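Local atomic coordinates of ribonuclease VapC (Haemophilus influenzae, PDB entry 6NKL), a protein that probably acts as a magnesium-dependent RNase and is the toxin of a toxin-antitoxin pair, here in complex with the antitoxin VapB1. Residues B[80-84]-B[123-127]. Numbering follows the deposited sequence.
Sequences HYGKW and RITDL
In this PIN-domain fold, the loop entering strand 128-131, outermost of the parallel sheet within this chain, packs against one turn of helix 75-89, closed by Trp-84 N to His-80 O (3.1 Å). The CA atoms of Trp-84 and Ile-124 lie 7.1 Å apart; the indole of Trp-84 (chi1 m, chi2 108°) spans the gap. Arg-123 turns its guanidinium away to Gln-91, while its carbonyl O comes 3.3 Å from Trp-84 CZ3. Ile-124 (phi/psi -93/91; m, t) sets CG2 over the indole face, a CH-pi contact 3.6 Å from the five-membered ring centroid; it also touches Ala-103 of helix 97-109, which carries the predicted magnesium ligand Asp-99. Ile-124 opens a type I beta turn through Thr-125 (-72/-19) and Asp-126 (-97/8) that Leu-127 N closes on Ile-124 O (3.0 Å). Thr-125 OG1 lies 3.5 Å from Trp-84 CH2; Asp-126 (chi1 p) points toward the helix. One water donates to Asp-126 OD1 (2.7 Å), bonds His-80 ND1 (2.5 Å) and accepts from Lys-83 NZ (2.4 Å) and Trp-84 NE1 (3.0 Å).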
ATOM      1  N   HIS B  80       4.236 -10.190   3.868  1.00 33.62           N
ATOM      2  CA  HIS B  80       3.960  -9.783   5.245  1.00 30.77           C
ATOM      3  C   HIS B  80       2.567  -9.214   5.388  1.00 24.73           C
ATOM      4  O   HIS B  80       1.902  -9.434   6.407  1.00 29.20           O
ATOM      5  CB  HIS B  80       4.976  -8.753   5.724  1.00 30.70           C
ATOM      6  CG  HIS B  80       6.344  -9.313   5.939  1.00 34.07           C
ATOM      7  ND1 HIS B  80       6.681 -10.019   7.072  1.00 36.70           N
ATOM      8  CD2 HIS B  80       7.463  -9.256   5.176  1.00 27.71           C
ATOM      9  CE1 HIS B  80       7.946 -10.386   6.992  1.00 38.75           C
ATOM     10  NE2 HIS B  80       8.441  -9.941   5.850  1.00 37.51           N
ATOM     11  N   TYR B  81       2.126  -8.411   4.420  1.00 27.53           N
ATOM     12  CA  TYR B  81       0.785  -7.850   4.521  1.00 27.18           C
ATOM     13  C   TYR B  81      -0.271  -8.952   4.511  1.00 30.44           C
ATOM     14  O   TYR B  81      -1.222  -8.905   5.290  1.00 29.78           O
ATOM     15  CB  TYR B  81       0.541  -6.864   3.391  1.00 26.26           C
ATOM     16  CG  TYR B  81      -0.794  -6.161   3.460  1.00 28.00           C
ATOM     17  CD1 TYR B  81      -0.903  -4.903   4.016  1.00 35.37           C
ATOM     18  CD2 TYR B  81      -1.937  -6.749   2.965  1.00 33.36           C
ATOM     19  CE1 TYR B  81      -2.121  -4.256   4.072  1.00 31.74           C
ATOM     20  CE2 TYR B  81      -3.155  -6.095   3.005  1.00 32.49           C
ATOM     21  CZ  TYR B  81      -3.242  -4.865   3.569  1.00 27.08           C
ATOM     22  OH  TYR B  81      -4.464  -4.210   3.597  1.00 28.93           O
ATOM     23  N   GLY B  82      -0.117  -9.961   3.640  1.00 33.04           N
ATOM     24  CA  GLY B  82      -1.089 -11.044   3.607  1.00 34.89           C
ATOM     25  C   GLY B  82      -1.191 -11.788   4.927  1.00 29.10           C
ATOM     26  O   GLY B  82      -2.286 -12.135   5.371  1.00 30.88           O
ATOM     27  N   LYS B  83      -0.051 -12.062   5.565  1.00 33.47           N
ATOM     28  CA  LYS B  83      -0.079 -12.771   6.839  1.00 30.03           C
ATOM     29  C   LYS B  83      -0.788 -11.948   7.892  1.00 37.69           C
ATOM     30  O   LYS B  83      -1.682 -12.437   8.586  1.00 35.62           O
ATOM     31  CB  LYS B  83       1.343 -13.091   7.305  1.00 37.27           C
ATOM     32  CG  LYS B  83       1.400 -13.940   8.566  1.00 44.12           C
ATOM     33  CD  LYS B  83       2.705 -13.726   9.352  1.00 52.52           C
ATOM     34  CE  LYS B  83       3.919 -13.846   8.429  1.00 54.99           C
ATOM     35  NZ  LYS B  83       5.222 -13.508   9.107  1.00 55.38           N
ATOM     36  N   TRP B  84      -0.403 -10.675   8.020  1.00 29.51           N
ATOM     37  CA  TRP B  84      -0.865  -9.891   9.151  1.00 33.20           C
ATOM     38  C   TRP B  84      -2.263  -9.350   8.918  1.00 31.53           C
ATOM     39  O   TRP B  84      -3.048  -9.258   9.865  1.00 34.93           O
ATOM     40  CB  TRP B  84       0.149  -8.767   9.454  1.00 36.61           C
ATOM     41  CG  TRP B  84       1.323  -9.345  10.170  1.00 31.80           C
ATOM     42  CD1 TRP B  84       2.584  -9.539   9.688  1.00 33.65           C
ATOM     43  CD2 TRP B  84       1.314  -9.865  11.494  1.00 31.06           C
ATOM     44  NE1 TRP B  84       3.369 -10.136  10.644  1.00 38.15           N
ATOM     45  CE2 TRP B  84       2.607 -10.358  11.761  1.00 38.88           C
ATOM     46  CE3 TRP B  84       0.336  -9.967  12.476  1.00 31.29           C
ATOM     47  CZ2 TRP B  84       2.951 -10.945  12.986  1.00 40.99           C
ATOM     48  CZ3 TRP B  84       0.672 -10.547  13.700  1.00 32.81           C
ATOM     49  CH2 TRP B  84       1.969 -11.040  13.940  1.00 33.47           C
ATOM     50  N   ARG B 123       0.621  -5.584  18.275  1.00 31.36           N
ATOM     51  CA  ARG B 123      -0.069  -6.784  17.781  1.00 39.91           C
ATOM     52  C   ARG B 123       0.681  -7.452  16.631  1.00 40.48           C
ATOM     53  O   ARG B 123       0.437  -8.630  16.326  1.00 30.93           O
ATOM     54  CB  ARG B 123      -1.482  -6.430  17.315  1.00 36.05           C
ATOM     55  CG  ARG B 123      -2.298  -5.697  18.368  1.00 32.39           C
ATOM     56  CD  ARG B 123      -3.566  -5.134  17.794  1.00 39.58           C
ATOM     57  NE  ARG B 123      -4.471  -4.621  18.823  1.00 45.04           N
ATOM     58  CZ  ARG B 123      -5.522  -5.294  19.312  1.00 41.30           C
ATOM     59  NH1 ARG B 123      -5.813  -6.501  18.864  1.00 37.10           N
ATOM     60  NH2 ARG B 123      -6.307  -4.742  20.233  1.00 40.09           N
ATOM     61  N   ILE B 124       1.580  -6.722  15.977  1.00 34.59           N
ATOM     62  CA  ILE B 124       2.420  -7.293  14.934  1.00 28.18           C
ATOM     63  C   ILE B 124       3.699  -7.737  15.642  1.00 36.33           C
ATOM     64  O   ILE B 124       4.681  -6.994  15.772  1.00 34.47           O
ATOM     65  CB  ILE B 124       2.675  -6.305  13.811  1.00 34.93           C
ATOM     66  CG1 ILE B 124       1.350  -5.740  13.300  1.00 37.63           C
ATOM     67  CG2 ILE B 124       3.379  -6.977  12.695  1.00 26.92           C
ATOM     68  CD1 ILE B 124       1.548  -4.587  12.347  1.00 37.39           C
ATOM     69  N   THR B 125       3.693  -8.984  16.086  1.00 37.13           N
ATOM     70  CA  THR B 125       4.640  -9.410  17.106  1.00 37.58           C
ATOM     71  C   THR B 125       6.061  -9.532  16.596  1.00 33.90           C
ATOM     72  O   THR B 125       6.985  -9.529  17.417  1.00 39.13           O
ATOM     73  CB  THR B 125       4.174 -10.739  17.680  1.00 41.24           C
ATOM     74  OG1 THR B 125       4.078 -11.695  16.622  1.00 39.58           O
ATOM     75  CG2 THR B 125       2.788 -10.581  18.313  1.00 36.89           C
ATOM     76  N   ASP B 126       6.276  -9.633  15.281  1.00 30.59           N
ATOM     77  CA  ASP B 126       7.635  -9.647  14.742  1.00 40.66           C
ATOM     78  C   ASP B 126       8.111  -8.282  14.234  1.00 39.18           C
ATOM     79  O   ASP B 126       9.201  -8.186  13.650  1.00 36.22           O
ATOM     80  CB  ASP B 126       7.771 -10.710  13.647  1.00 42.49           C
ATOM     81  CG  ASP B 126       6.974 -10.413  12.408  1.00 49.76           C
ATOM     82  OD1 ASP B 126       7.431 -10.854  11.313  1.00 55.92           O
ATOM     83  OD2 ASP B 126       5.899  -9.783  12.515  1.00 46.69           O
ATOM     84  N   LEU B 127       7.349  -7.224  14.479  1.00 37.88           N
ATOM     85  CA  LEU B 127       7.757  -5.884  14.088  1.00 34.04           C
ATOM     86  C   LEU B 127       8.728  -5.330  15.111  1.00 30.44           C
ATOM     87  O   LEU B 127       8.439  -5.330  16.307  1.00 32.48           O
ATOM     88  CB  LEU B 127       6.535  -4.974  13.982  1.00 27.18           C
ATOM     89  CG  LEU B 127       6.811  -3.507  13.714  1.00 26.99           C
ATOM     90  CD1 LEU B 127       7.507  -3.377  12.395  1.00 29.71           C
ATOM     91  CD2 LEU B 127       5.508  -2.752  13.714  1.00 31.49           C
TER
HETATM   92  O   HOH W   1       5.789 -11.139   9.165  1.00 35.64           O